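Local coordinates for beta-N-acetylhexosaminidase (Thermotoga neapolitana, PDB 5BZA), which probably catalyses the hydrolysis of terminal non-reducing N-acetyl-D-hexosamine residues from N-acetyl-beta-D-hexosaminides, at residues E22-Y27 against M49-R54; Y74-P79 against C96-R101; D135-A140 against F194-Q199; R376-R381 against H461-C466. All coordinates share one frame; numbering follows the deposited sequence.

Contact 1 of 4, residues E22-Y27 against M49-R54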
loop_
_atom_site.group_PDB
_atom_site.type_symbol
_atom_site.label_atom_id
_atom_site.label_comp_id
_atom_site.label_asym_id
_atom_site.label_seq_id
_atom_site.Cartn_x
_atom_site.Cartn_y
_atom_site.Cartn_z
ATOM N N GLU B 22 5.110 8.146 -26.486
ATOM C CA GLU B 22 5.174 8.081 -27.948
ATOM C C GLU B 22 4.649 6.728 -28.452
ATOM O O GLU B 22 3.779 6.700 -29.326
ATOM C CB GLU B 22 6.617 8.284 -28.490
ATOM C CG GLU B 22 7.128 9.751 -28.650
ATOM C CD GLU B 22 8.637 9.854 -29.033
ATOM O OE1 GLU B 22 9.211 8.848 -29.548
ATOM O OE2 GLU B 22 9.242 10.951 -28.833
ATOM N N VAL B 23 5.183 5.625 -27.918
ATOM C CA VAL B 23 4.776 4.281 -28.368
ATOM C C VAL B 23 3.302 4.066 -28.106
ATOM O O VAL B 23 2.577 3.627 -28.994
ATOM C CB VAL B 23 5.568 3.160 -27.694
ATOM C CG1 VAL B 23 4.959 1.795 -28.028
ATOM C CG2 VAL B 23 6.999 3.235 -28.108
ATOM N N ILE B 24 2.855 4.428 -26.899
ATOM C CA ILE B 24 1.455 4.219 -26.534
ATOM C C ILE B 24 0.553 4.993 -27.477
ATOM O O ILE B 24 -0.456 4.465 -27.967
ATOM C CB ILE B 24 1.174 4.649 -25.090
ATOM C CG1 ILE B 24 1.778 3.651 -24.115
ATOM C CG2 ILE B 24 -0.299 4.667 -24.814
ATOM C CD1 ILE B 24 1.620 4.063 -22.643
ATOM N N GLN B 25 0.939 6.232 -27.777
ATOM C CA GLN B 25 0.099 7.085 -28.627
ATOM C C GLN B 25 0.158 6.680 -30.092
ATOM O O GLN B 25 -0.827 6.790 -30.817
ATOM C CB GLN B 25 0.469 8.560 -28.454
ATOM C CG GLN B 25 -0.088 9.126 -27.168
ATOM C CD GLN B 25 0.190 10.618 -26.960
ATOM O OE1 GLN B 25 1.266 11.130 -27.283
ATOM N NE2 GLN B 25 -0.790 11.313 -26.414
ATOM N N LYS B 26 1.312 6.224 -30.542
ATOM C CA LYS B 26 1.434 5.757 -31.914
ATOM C C LYS B 26 0.694 4.435 -32.168
ATOM O O LYS B 26 -0.029 4.330 -33.152
ATOM C CB LYS B 26 2.899 5.603 -32.317
ATOM C CG LYS B 26 3.052 5.232 -33.812
ATOM C CD LYS B 26 4.516 5.198 -34.239
ATOM C CE LYS B 26 4.618 4.914 -35.733
ATOM N NZ LYS B 26 6.015 5.016 -36.245
ATOM N N TYR B 27 0.862 3.438 -31.293
ATOM C CA TYR B 27 0.334 2.096 -31.579
ATOM C C TYR B 27 -0.960 1.717 -30.880
ATOM O O TYR B 27 -1.607 0.748 -31.279
ATOM C CB TYR B 27 1.400 1.055 -31.257
ATOM C CG TYR B 27 2.622 1.232 -32.111
ATOM C CD1 TYR B 27 2.662 0.760 -33.416
ATOM C CD2 TYR B 27 3.715 1.965 -31.644
ATOM C CE1 TYR B 27 3.805 0.947 -34.208
ATOM C CE2 TYR B 27 4.844 2.148 -32.420
ATOM C CZ TYR B 27 4.885 1.641 -33.690
ATOM O OH TYR B 27 6.024 1.855 -34.447
ATOM N N MET B 49 -0.407 6.430 -14.437
ATOM C CA MET B 49 -1.860 6.254 -14.312
ATOM C C MET B 49 -2.636 7.492 -14.831
ATOM O O MET B 49 -3.666 7.362 -15.513
ATOM C CB MET B 49 -2.258 5.975 -12.863
ATOM C CG MET B 49 -1.790 4.650 -12.377
ATOM S SD MET B 49 -2.316 3.183 -13.343
ATOM C CE MET B 49 -4.089 3.258 -13.185
ATOM N N ASN B 50 -2.126 8.684 -14.525
ATOM C CA ASN B 50 -2.738 9.913 -15.029
ATOM C C ASN B 50 -2.673 9.985 -16.582
ATOM O O ASN B 50 -3.647 10.322 -17.256
ATOM C CB ASN B 50 -2.049 11.141 -14.390
ATOM C CG ASN B 50 -2.798 12.415 -14.628
ATOM O OD1 ASN B 50 -4.021 12.459 -14.489
ATOM N ND2 ASN B 50 -2.078 13.479 -14.941
ATOM N N PHE B 51 -1.502 9.705 -17.142
ATOM C CA PHE B 51 -1.376 9.568 -18.583
ATOM C C PHE B 51 -2.390 8.543 -19.165
ATOM O O PHE B 51 -3.036 8.810 -20.202
ATOM C CB PHE B 51 0.056 9.191 -18.955
ATOM C CG PHE B 51 0.253 8.971 -20.415
ATOM C CD1 PHE B 51 0.455 10.041 -21.266
ATOM C CD2 PHE B 51 0.202 7.680 -20.945
ATOM C CE1 PHE B 51 0.617 9.835 -22.622
ATOM C CE2 PHE B 51 0.368 7.456 -22.306
ATOM C CZ PHE B 51 0.575 8.532 -23.149
ATOM N N LEU B 52 -2.539 7.385 -18.526
ATOM C CA LEU B 52 -3.413 6.349 -19.091
ATOM C C LEU B 52 -4.861 6.809 -19.094
ATOM O O LEU B 52 -5.586 6.552 -20.060
ATOM C CB LEU B 52 -3.275 5.028 -18.321
ATOM C CG LEU B 52 -1.900 4.353 -18.470
ATOM C CD1 LEU B 52 -1.744 3.147 -17.513
ATOM C CD2 LEU B 52 -1.692 3.959 -19.903
ATOM N N SER B 53 -5.262 7.553 -18.055
ATOM C CA SER B 53 -6.666 8.038 -17.953
ATOM C C SER B 53 -7.086 8.966 -19.106
ATOM O O SER B 53 -8.275 9.123 -19.415
ATOM C CB SER B 53 -6.890 8.759 -16.636
ATOM O OG SER B 53 -6.414 10.100 -16.731
ATOM N N ARG B 54 -6.102 9.614 -19.704
ATOM C CA ARG B 54 -6.324 10.573 -20.767
ATOM C C ARG B 54 -6.134 10.022 -22.188
ATOM O O ARG B 54 -6.366 10.705 -23.192
ATOM C CB ARG B 54 -5.362 11.709 -20.505
ATOM C CG ARG B 54 -5.708 12.324 -19.196
ATOM C CD ARG B 54 -4.698 13.357 -18.809
ATOM N NE ARG B 54 -5.309 14.279 -17.873
ATOM C CZ ARG B 54 -4.834 15.490 -17.631
ATOM N NH1 ARG B 54 -3.705 15.888 -18.231
ATOM N NH2 ARG B 54 -5.491 16.286 -16.788
#
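Ile24 and Leu52 mark the closest backbone approach, their CA atoms 9.1 Å apart, where the axes of 22-27 and 49-54 run nearly parallel at 15° and 11.8 Å from each other. This wide gap is bridged mainly by Phe51. Its CG is anti to the backbone N (chi1 177°), which sets the ring across the gap, against Ile24 and Gln25. There Phe51 CE2 meets Ile24 CD1 at 3.6 Å and Ile24 CG2 at 3.8 Å, the isoleucine sliding past the ring in the opposite direction. Gln25 approaches differently: its CG lies at the ring edge, 4.1 Å from Phe51 CZ. The amide of Gln25 is not spent on the ring, since NE2 bonds to Asn55 OD1, while Asn55 ND2 reaches Phe51 O. Ile24 CD1 also touches Leu52 CD2 at 4.3 Å, and both residues rest on Phe58. The two helices follow successive strands, 9-13 and 31-34, so this is side-by-side packing of neighbouring outer helices in a TIM barrel. Only carbon atoms meet between the segments, Gln25 contributing its CG methylene, so the contact depends on the fit of carbon surfaces; the polar link nearby runs through Asn55, which follows 49-54 in the chain and takes the Gln25 amide.

Contact 2 of 4, residues Y74-P79 against C96-R101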
loop_
_atom_site.group_PDB
_atom_site.type_symbol
_atom_site.label_atom_id
_atom_site.label_comp_id
_atom_site.label_asym_id
_atom_site.label_seq_id
_atom_site.Cartn_x
_atom_site.Cartn_y
_atom_site.Cartn_z
ATOM N N TYR B 74 1.014 -1.399 -2.030
ATOM C CA TYR B 74 -0.348 -1.097 -1.583
ATOM C C TYR B 74 -1.134 -2.293 -1.068
ATOM O O TYR B 74 -1.992 -2.143 -0.182
ATOM C CB TYR B 74 -1.091 -0.458 -2.741
ATOM C CG TYR B 74 -0.229 0.607 -3.408
ATOM C CD1 TYR B 74 0.018 1.850 -2.757
ATOM C CD2 TYR B 74 0.367 0.377 -4.661
ATOM C CE1 TYR B 74 0.820 2.803 -3.346
ATOM C CE2 TYR B 74 1.150 1.350 -5.270
ATOM C CZ TYR B 74 1.380 2.554 -4.601
ATOM O OH TYR B 74 2.168 3.508 -5.187
ATOM N N VAL B 75 -0.827 -3.483 -1.610
ATOM C CA VAL B 75 -1.442 -4.710 -1.156
ATOM C C VAL B 75 -0.627 -5.309 -0.034
ATOM O O VAL B 75 0.575 -5.518 -0.181
ATOM C CB VAL B 75 -1.546 -5.769 -2.303
ATOM C CG1 VAL B 75 -2.225 -7.045 -1.783
ATOM C CG2 VAL B 75 -2.338 -5.206 -3.446
ATOM N N PRO B 76 -1.261 -5.563 1.108
ATOM C CA PRO B 76 -0.466 -6.215 2.165
ATOM C C PRO B 76 0.050 -7.574 1.717
ATOM O O PRO B 76 -0.630 -8.311 1.001
ATOM C CB PRO B 76 -1.426 -6.366 3.354
ATOM C CG PRO B 76 -2.775 -5.848 2.888
ATOM C CD PRO B 76 -2.628 -5.207 1.513
ATOM N N SER B 77 1.260 -7.880 2.158
ATOM C CA SER B 77 1.934 -9.121 1.840
ATOM C C SER B 77 1.224 -10.407 2.337
ATOM O O SER B 77 0.664 -10.488 3.444
ATOM C CB SER B 77 3.357 -9.058 2.400
ATOM O OG SER B 77 4.047 -10.230 2.046
ATOM N N PHE B 78 1.283 -11.429 1.486
ATOM C CA PHE B 78 0.579 -12.677 1.724
ATOM C C PHE B 78 1.605 -13.823 1.766
ATOM O O PHE B 78 2.604 -13.771 1.054
ATOM C CB PHE B 78 -0.482 -12.838 0.616
ATOM C CG PHE B 78 -1.406 -13.989 0.796
ATOM C CD1 PHE B 78 -2.241 -14.070 1.882
ATOM C CD2 PHE B 78 -1.492 -14.969 -0.182
ATOM C CE1 PHE B 78 -3.094 -15.134 2.028
ATOM C CE2 PHE B 78 -2.354 -16.044 -0.039
ATOM C CZ PHE B 78 -3.173 -16.123 1.054
ATOM N N PRO B 79 1.397 -14.817 2.642
ATOM C CA PRO B 79 2.304 -15.982 2.664
ATOM C C PRO B 79 2.455 -16.610 1.282
ATOM O O PRO B 79 3.560 -17.007 0.921
ATOM C CB PRO B 79 1.617 -16.956 3.624
ATOM C CG PRO B 79 0.831 -16.068 4.544
ATOM C CD PRO B 79 0.355 -14.913 3.679
ATOM N N CYS B 96 -7.938 -12.583 -2.239
ATOM C CA CYS B 96 -7.945 -12.073 -3.603
ATOM C C CYS B 96 -9.008 -10.972 -3.743
ATOM O O CYS B 96 -8.903 -10.065 -4.569
ATOM C CB CYS B 96 -8.172 -13.211 -4.613
ATOM S SG CYS B 96 -6.753 -14.336 -4.734
ATOM N N GLU B 97 -10.049 -11.043 -2.948
ATOM C CA GLU B 97 -10.992 -9.932 -2.992
ATOM C C GLU B 97 -10.386 -8.635 -2.427
ATOM O O GLU B 97 -10.634 -7.548 -2.959
ATOM C CB GLU B 97 -12.275 -10.230 -2.246
ATOM C CG GLU B 97 -13.303 -9.131 -2.511
ATOM C CD GLU B 97 -14.577 -9.309 -1.728
ATOM O OE1 GLU B 97 -14.662 -10.257 -0.897
ATOM O OE2 GLU B 97 -15.501 -8.498 -1.973
ATOM N N MET B 98 -9.678 -8.770 -1.311
ATOM C CA MET B 98 -8.980 -7.672 -0.659
ATOM C C MET B 98 -8.005 -7.043 -1.662
ATOM O O MET B 98 -8.017 -5.814 -1.908
ATOM C CB MET B 98 -8.241 -8.204 0.569
ATOM C CG MET B 98 -7.507 -7.160 1.415
ATOM S SD MET B 98 -6.034 -7.795 2.269
ATOM C CE MET B 98 -4.920 -7.868 0.881
ATOM N N ALA B 99 -7.173 -7.913 -2.243
ATOM C CA ALA B 99 -6.128 -7.511 -3.165
ATOM C C ALA B 99 -6.736 -6.852 -4.385
ATOM O O ALA B 99 -6.281 -5.791 -4.843
ATOM C CB ALA B 99 -5.269 -8.715 -3.546
ATOM N N GLY B 100 -7.787 -7.462 -4.907
ATOM C CA GLY B 100 -8.431 -6.932 -6.072
ATOM C C GLY B 100 -9.075 -5.572 -5.786
ATOM O O GLY B 100 -9.094 -4.684 -6.629
ATOM N N ARG B 101 -9.645 -5.436 -4.607
ATOM C CA ARG B 101 -10.360 -4.200 -4.250
ATOM C C ARG B 101 -9.337 -3.069 -4.241
ATOM O O ARG B 101 -9.511 -2.037 -4.918
ATOM C CB ARG B 101 -11.077 -4.358 -2.903
ATOM C CG ARG B 101 -12.242 -3.391 -2.728
ATOM C CD ARG B 101 -13.153 -3.764 -1.532
ATOM N NE ARG B 101 -14.356 -2.926 -1.477
ATOM C CZ ARG B 101 -14.588 -1.942 -0.593
ATOM N NH1 ARG B 101 -13.709 -1.651 0.376
ATOM N NH2 ARG B 101 -15.731 -1.253 -0.664
#
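The thioether end of Met98 is the main bump on the helix, and it presses against the ring of Pro76: Met98 CE lies 3.6 Å from both Pro76 CG and Pro76 CD, and Met98 SD is 3.8 Å from Pro76 CG. A bend at chi3 (76°) turns this methyl out of line with the rest of the chain. Val75 supplies the answering bump. Its CG1 fits into the shallow dip between Met98 and Ala99, 3.9 Å from Met98 CE and equally far from Ala99 CB. The small alanine lets the backbones come close, with the CA atoms of Val75 and Ala99 only 5.8 Å apart. Ile102, one turn further along helix 89-106, touches both Val75 and Pro76. On the subunit interface, Glu42 of the second subunit packs on Pro76, and Arg319 of that subunit forms a salt bridge with Glu97. The loop that follows strand 59-62 thus folds back over the helix leading to the next strand, a beta-alpha element of the TIM barrel found in family 3 glycoside hydrolases.

Contact 3 of 4, residues D135-A140 against F194-Q199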
loop_
_atom_site.group_PDB
_atom_site.type_symbol
_atom_site.label_atom_id
_atom_site.label_comp_id
_atom_site.label_asym_id
_atom_site.label_seq_id
_atom_site.Cartn_x
_atom_site.Cartn_y
_atom_site.Cartn_z
ATOM N N ASP B 135 -1.970 -31.603 -5.414
ATOM C CA ASP B 135 -3.287 -32.181 -5.602
ATOM C C ASP B 135 -4.158 -31.295 -6.509
ATOM O O ASP B 135 -4.511 -30.169 -6.136
ATOM C CB ASP B 135 -3.914 -32.421 -4.229
ATOM C CG ASP B 135 -5.313 -33.034 -4.296
ATOM O OD1 ASP B 135 -6.008 -32.960 -5.325
ATOM O OD2 ASP B 135 -5.779 -33.555 -3.272
ATOM N N PRO B 136 -4.506 -31.811 -7.716
ATOM C CA PRO B 136 -5.294 -30.999 -8.669
ATOM C C PRO B 136 -6.615 -30.481 -8.087
ATOM O O PRO B 136 -7.078 -29.407 -8.480
ATOM C CB PRO B 136 -5.565 -31.971 -9.839
ATOM C CG PRO B 136 -4.431 -32.990 -9.758
ATOM C CD PRO B 136 -4.163 -33.149 -8.274
ATOM N N GLU B 137 -7.235 -31.232 -7.186
ATOM C CA GLU B 137 -8.503 -30.775 -6.661
ATOM C C GLU B 137 -8.319 -29.569 -5.706
ATOM O O GLU B 137 -9.144 -28.637 -5.678
ATOM C CB GLU B 137 -9.251 -31.911 -5.989
ATOM C CG GLU B 137 -10.476 -32.247 -6.783
ATOM C CD GLU B 137 -11.527 -31.122 -6.742
ATOM O OE1 GLU B 137 -11.496 -30.241 -5.843
ATOM O OE2 GLU B 137 -12.379 -31.104 -7.655
ATOM N N VAL B 138 -7.243 -29.615 -4.925
ATOM C CA VAL B 138 -6.910 -28.531 -4.012
ATOM C C VAL B 138 -6.612 -27.270 -4.809
ATOM O O VAL B 138 -7.087 -26.153 -4.470
ATOM C CB VAL B 138 -5.690 -28.916 -3.114
ATOM C CG1 VAL B 138 -5.205 -27.709 -2.253
ATOM C CG2 VAL B 138 -6.077 -30.076 -2.202
ATOM N N VAL B 139 -5.815 -27.439 -5.862
ATOM C CA VAL B 139 -5.477 -26.331 -6.764
ATOM C C VAL B 139 -6.745 -25.800 -7.431
ATOM O O VAL B 139 -6.931 -24.581 -7.587
ATOM C CB VAL B 139 -4.433 -26.769 -7.839
ATOM C CG1 VAL B 139 -4.176 -25.694 -8.925
ATOM C CG2 VAL B 139 -3.149 -27.167 -7.187
ATOM N N ALA B 140 -7.635 -26.700 -7.816
ATOM C CA ALA B 140 -8.867 -26.275 -8.469
ATOM C C ALA B 140 -9.761 -25.432 -7.546
ATOM O O ALA B 140 -10.306 -24.432 -8.000
ATOM C CB ALA B 140 -9.646 -27.490 -9.020
ATOM N N PHE B 194 -7.894 -25.398 -14.462
ATOM C CA PHE B 194 -8.363 -24.601 -15.612
ATOM C C PHE B 194 -9.841 -24.896 -15.987
ATOM O O PHE B 194 -10.634 -23.971 -16.262
ATOM C CB PHE B 194 -7.445 -24.781 -16.818
ATOM C CG PHE B 194 -6.053 -24.193 -16.631
ATOM C CD1 PHE B 194 -5.036 -24.937 -16.029
ATOM C CD2 PHE B 194 -5.753 -22.919 -17.091
ATOM C CE1 PHE B 194 -3.755 -24.397 -15.856
ATOM C CE2 PHE B 194 -4.471 -22.378 -16.926
ATOM C CZ PHE B 194 -3.469 -23.134 -16.307
ATOM N N ARG B 195 -10.180 -26.189 -16.029
ATOM C CA ARG B 195 -11.527 -26.653 -16.310
ATOM C C ARG B 195 -12.513 -26.111 -15.267
ATOM O O ARG B 195 -13.655 -25.734 -15.590
ATOM C CB ARG B 195 -11.552 -28.191 -16.364
ATOM C CG ARG B 195 -10.841 -28.764 -17.611
ATOM C CD ARG B 195 -10.476 -30.279 -17.534
ATOM N NE ARG B 195 -11.631 -31.121 -17.269
ATOM C CZ ARG B 195 -11.587 -32.246 -16.556
ATOM N NH1 ARG B 195 -10.428 -32.688 -16.054
ATOM N NH2 ARG B 195 -12.703 -32.942 -16.352
ATOM N N ARG B 196 -12.077 -26.091 -14.020
ATOM C CA ARG B 196 -12.901 -25.582 -12.925
ATOM C C ARG B 196 -13.277 -24.119 -13.163
ATOM O O ARG B 196 -14.453 -23.707 -12.957
ATOM C CB ARG B 196 -12.179 -25.734 -11.574
ATOM C CG ARG B 196 -13.046 -25.324 -10.323
ATOM C CD ARG B 196 -14.265 -26.239 -10.118
ATOM N NE ARG B 196 -13.891 -27.660 -10.158
ATOM C CZ ARG B 196 -13.359 -28.352 -9.151
ATOM N NH1 ARG B 196 -13.158 -27.767 -7.969
ATOM N NH2 ARG B 196 -13.054 -29.645 -9.332
ATOM N N ILE B 197 -12.298 -23.331 -13.595
ATOM C CA ILE B 197 -12.595 -21.931 -13.874
ATOM C C ILE B 197 -13.553 -21.820 -15.090
ATOM O O ILE B 197 -14.526 -21.018 -15.061
ATOM C CB ILE B 197 -11.317 -21.062 -14.147
ATOM C CG1 ILE B 197 -10.241 -21.221 -13.041
ATOM C CG2 ILE B 197 -11.713 -19.608 -14.464
ATOM C CD1 ILE B 197 -10.776 -21.251 -11.643
ATOM N N PHE B 198 -13.298 -22.610 -16.143
ATOM C CA PHE B 198 -14.125 -22.486 -17.377
ATOM C C PHE B 198 -15.593 -22.896 -17.200
ATOM O O PHE B 198 -16.452 -22.435 -17.940
ATOM C CB PHE B 198 -13.519 -23.279 -18.545
ATOM C CG PHE B 198 -12.133 -22.857 -18.884
ATOM C CD1 PHE B 198 -11.772 -21.504 -18.782
ATOM C CD2 PHE B 198 -11.184 -23.786 -19.308
ATOM C CE1 PHE B 198 -10.466 -21.077 -19.117
ATOM C CE2 PHE B 198 -9.877 -23.387 -19.615
ATOM C CZ PHE B 198 -9.509 -22.033 -19.510
ATOM N N GLN B 199 -15.860 -23.767 -16.229
ATOM C CA GLN B 199 -17.222 -24.197 -15.939
ATOM C C GLN B 199 -17.986 -23.176 -15.093
ATOM O O GLN B 199 -19.206 -23.328 -14.936
ATOM C CB GLN B 199 -17.214 -25.556 -15.243
ATOM C CG GLN B 199 -16.994 -26.682 -16.233
ATOM C CD GLN B 199 -16.865 -28.040 -15.578
ATOM O OE1 GLN B 199 -16.628 -28.149 -14.363
ATOM N NE2 GLN B 199 -16.932 -29.090 -16.396
#
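Arg196 leaves its helix with CG anti to the backbone N (chi1 -175°) and then bends at chi2 and chi3, which lays the guanidinium against Ala140 and Glu137. Glu137 in turn bends at chi2 and crosses the arginine at about a right angle. The meeting joins two outer helices of the TIM barrel, 136-153 and 192-198, on either side of strand 156-162 in the chain. Arg196 NH2 donates to Glu137 OE2 in a salt bridge; the modelled separation of 2.3 Å is very short and its exact value doubtful. As modelled, OE2 alone is bonded, at the edge of the guanidinium, while Glu137 OE1 stays 3.7 Å from Arg196 NH1, and the carboxylate and guanidinium planes differ by 30°. Ala140 lies over one face of the guanidinium, offset toward its rim, with CB 3.7 Å from NH1 of Arg196, and Met144 adds to the packing around the arginine. Pro193 meets Ala140 as well. The acid sits in the first turn of its helix and the arginine near the end of the other, so both charges would probably suit the helix dipoles. That first turn is N-capped by Asp135, whose OD1 accepts from Glu137 N at 2.8 Å on the anti side of the carboxylate, 30° out of its plane.

Contact 4 of 4, residues R376-R381 against H461-C466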
loop_
_atom_site.group_PDB
_atom_site.type_symbol
_atom_site.label_atom_id
_atom_site.label_comp_id
_atom_site.label_asym_id
_atom_site.label_seq_id
_atom_site.Cartn_x
_atom_site.Cartn_y
_atom_site.Cartn_z
ATOM N N ARG B 376 16.213 12.931 -13.632
ATOM C CA ARG B 376 15.424 12.570 -14.849
ATOM C C ARG B 376 15.287 13.709 -15.856
ATOM O O ARG B 376 15.093 13.495 -17.060
ATOM C CB ARG B 376 14.013 12.116 -14.467
ATOM C CG ARG B 376 13.975 10.941 -13.530
ATOM C CD ARG B 376 12.566 10.353 -13.426
ATOM N NE ARG B 376 12.052 9.827 -14.696
ATOM C CZ ARG B 376 12.164 8.556 -15.100
ATOM N NH1 ARG B 376 12.760 7.645 -14.333
ATOM N NH2 ARG B 376 11.653 8.198 -16.264
ATOM N N PHE B 377 15.408 14.938 -15.343
ATOM C CA PHE B 377 15.061 16.158 -16.081
ATOM C C PHE B 377 16.264 17.059 -16.372
ATOM O O PHE B 377 16.260 17.829 -17.336
ATOM C CB PHE B 377 14.016 16.953 -15.289
ATOM C CG PHE B 377 12.698 16.246 -15.130
ATOM C CD1 PHE B 377 11.716 16.320 -16.124
ATOM C CD2 PHE B 377 12.430 15.519 -13.983
ATOM C CE1 PHE B 377 10.486 15.658 -15.966
ATOM C CE2 PHE B 377 11.205 14.856 -13.836
ATOM C CZ PHE B 377 10.237 14.930 -14.830
ATOM N N PHE B 378 17.280 16.993 -15.519
ATOM C CA PHE B 378 18.406 17.920 -15.633
ATOM C C PHE B 378 19.713 17.212 -15.476
ATOM O O PHE B 378 19.817 16.302 -14.664
ATOM C CB PHE B 378 18.307 19.081 -14.552
ATOM C CG PHE B 378 17.066 19.909 -14.687
ATOM C CD1 PHE B 378 17.028 20.949 -15.583
ATOM C CD2 PHE B 378 15.907 19.572 -14.014
ATOM C CE1 PHE B 378 15.888 21.671 -15.770
ATOM C CE2 PHE B 378 14.747 20.282 -14.213
ATOM C CZ PHE B 378 14.739 21.333 -15.091
ATOM N N LYS B 379 20.731 17.666 -16.212
ATOM C CA LYS B 379 22.085 17.239 -15.865
ATOM C C LYS B 379 22.410 17.854 -14.494
ATOM O O LYS B 379 22.147 19.039 -14.222
ATOM C CB LYS B 379 23.112 17.681 -16.907
ATOM C CG LYS B 379 22.637 17.595 -18.315
ATOM C CD LYS B 379 23.756 17.956 -19.283
ATOM C CE LYS B 379 23.526 19.374 -19.743
ATOM N NZ LYS B 379 24.575 19.873 -20.658
ATOM N N VAL B 380 22.950 17.025 -13.615
ATOM C CA VAL B 380 23.244 17.454 -12.265
ATOM C C VAL B 380 24.749 17.416 -12.011
ATOM O O VAL B 380 25.366 16.344 -12.103
ATOM C CB VAL B 380 22.514 16.570 -11.265
ATOM C CG1 VAL B 380 22.956 16.867 -9.843
ATOM C CG2 VAL B 380 20.988 16.728 -11.445
ATOM N N ARG B 381 25.339 18.573 -11.708
ATOM C CA ARG B 381 26.770 18.664 -11.382
ATOM C C ARG B 381 27.071 18.338 -9.934
ATOM O O ARG B 381 28.061 17.663 -9.655
ATOM C CB ARG B 381 27.367 20.048 -11.671
ATOM C CG ARG B 381 28.905 19.998 -11.495
ATOM C CD ARG B 381 29.621 21.271 -11.876
ATOM N NE ARG B 381 29.495 21.584 -13.292
ATOM C CZ ARG B 381 30.038 22.658 -13.847
ATOM N NH1 ARG B 381 30.760 23.485 -13.103
ATOM N NH2 ARG B 381 29.877 22.906 -15.136
ATOM N N HIS B 461 6.919 21.384 -15.280
ATOM C CA HIS B 461 6.343 22.696 -15.544
ATOM C C HIS B 461 7.430 23.667 -15.942
ATOM O O HIS B 461 7.267 24.470 -16.852
ATOM C CB HIS B 461 5.569 23.203 -14.328
ATOM C CG HIS B 461 4.101 22.924 -14.417
ATOM N ND1 HIS B 461 3.240 23.701 -15.164
ATOM C CD2 HIS B 461 3.342 21.946 -13.870
ATOM C CE1 HIS B 461 2.021 23.196 -15.096
ATOM N NE2 HIS B 461 2.053 22.135 -14.308
ATOM N N LEU B 462 8.551 23.549 -15.252
ATOM C CA LEU B 462 9.712 24.363 -15.507
ATOM C C LEU B 462 10.134 24.229 -16.943
ATOM O O LEU B 462 10.270 25.236 -17.646
ATOM C CB LEU B 462 10.849 23.948 -14.581
ATOM C CG LEU B 462 12.094 24.822 -14.553
ATOM C CD1 LEU B 462 11.668 26.242 -14.175
ATOM C CD2 LEU B 462 13.093 24.279 -13.533
ATOM N N LEU B 463 10.309 22.981 -17.393
ATOM C CA LEU B 463 10.687 22.719 -18.787
ATOM C C LEU B 463 9.529 22.936 -19.763
ATOM O O LEU B 463 9.746 23.230 -20.938
ATOM C CB LEU B 463 11.233 21.300 -18.921
ATOM C CG LEU B 463 12.572 21.125 -18.190
ATOM C CD1 LEU B 463 13.030 19.672 -18.127
ATOM C CD2 LEU B 463 13.630 21.977 -18.874
ATOM N N GLY B 464 8.299 22.885 -19.259
ATOM C CA GLY B 464 7.133 23.031 -20.109
ATOM C C GLY B 464 6.531 24.428 -20.091
ATOM O O GLY B 464 6.977 25.344 -20.795
ATOM N N ARG B 465 5.510 24.588 -19.264
ATOM C CA ARG B 465 4.670 25.775 -19.295
ATOM C C ARG B 465 5.362 27.074 -18.766
ATOM O O ARG B 465 5.098 28.172 -19.266
ATOM C CB ARG B 465 3.381 25.467 -18.512
ATOM C CG ARG B 465 2.892 26.621 -17.680
ATOM C CD ARG B 465 1.841 26.233 -16.659
ATOM N NE ARG B 465 1.494 27.390 -15.828
ATOM C CZ ARG B 465 2.021 27.624 -14.628
ATOM N NH1 ARG B 465 2.916 26.779 -14.128
ATOM N NH2 ARG B 465 1.656 28.696 -13.924
ATOM N N CYS B 466 6.276 26.951 -17.808
ATOM C CA CYS B 466 7.010 28.116 -17.290
ATOM C C CYS B 466 8.005 28.744 -18.298
ATOM O O CYS B 466 8.682 29.724 -17.955
ATOM C CB CYS B 466 7.780 27.740 -16.013
ATOM S SG CYS B 466 6.803 26.966 -14.721
#
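Apolar packing dominates where Leu463 and Leu462 meet Phe378. The phenylalanine and Leu463 come from opposite directions, Phe378 CZ reaching to 3.8 Å from Leu463 CG and Phe378 CE1 to 3.9 Å from Leu463 CD2; Leu462 CD2 touches the same CZ of Phe378 at 3.7 Å. In Leu463, CG is anti to the carbonyl carbon (chi1 -67°) and an extended chi2 of 171° then carries CD1 to the edge of the Phe377 ring, 4.1 Å from Phe377 CD1. Replacing Leu463 with an alanine would probably open a gap beside the end of the Phe378 ring and leave Phe377 without its methyl neighbour. Aromatic contacts complete the setting: Phe378 meets Phe401 and Phe459 edge-to-face, and Phe377 does the same with Tyr456. Covalent and backbone bonds fix the chain beyond the leucines. It leaves helical geometry at Gly464, Cys466 N bonds to His461 O at 2.8 Å, and Cys466 is tied to Cys335 by a disulfide. The contact therefore joins the end of helix 364-377 and the connection into edge strand 380-386 to the end of helix 452-463, whose Leu462 also packs on Ile426 and Phe428 of strand 425-429 in the mixed sheet.

Overall arrangement
Contacts 1, 2 and 3 belong to the TIM-barrel part of the chain, and contact 4 to the C-terminal part with its mixed sheet. Contacts 1 and 4 come within about 9 Å at their nearest atoms, and Arg376 links the two parts by a salt bridge to Asp15 and by packing on Tyr43 and Leu44 of helix 42-54. Near this junction a cadmium ion is bound by Arg54 and Glu327, about 10 Å from the Phe51 side chain. Contact 2 has its centre about 27 Å from that of contact 1 and about 22 Å from that of contact 3. Contacts 3 and 4 lie on opposite sides of the chain's centre, their own centres about 53 Å apart.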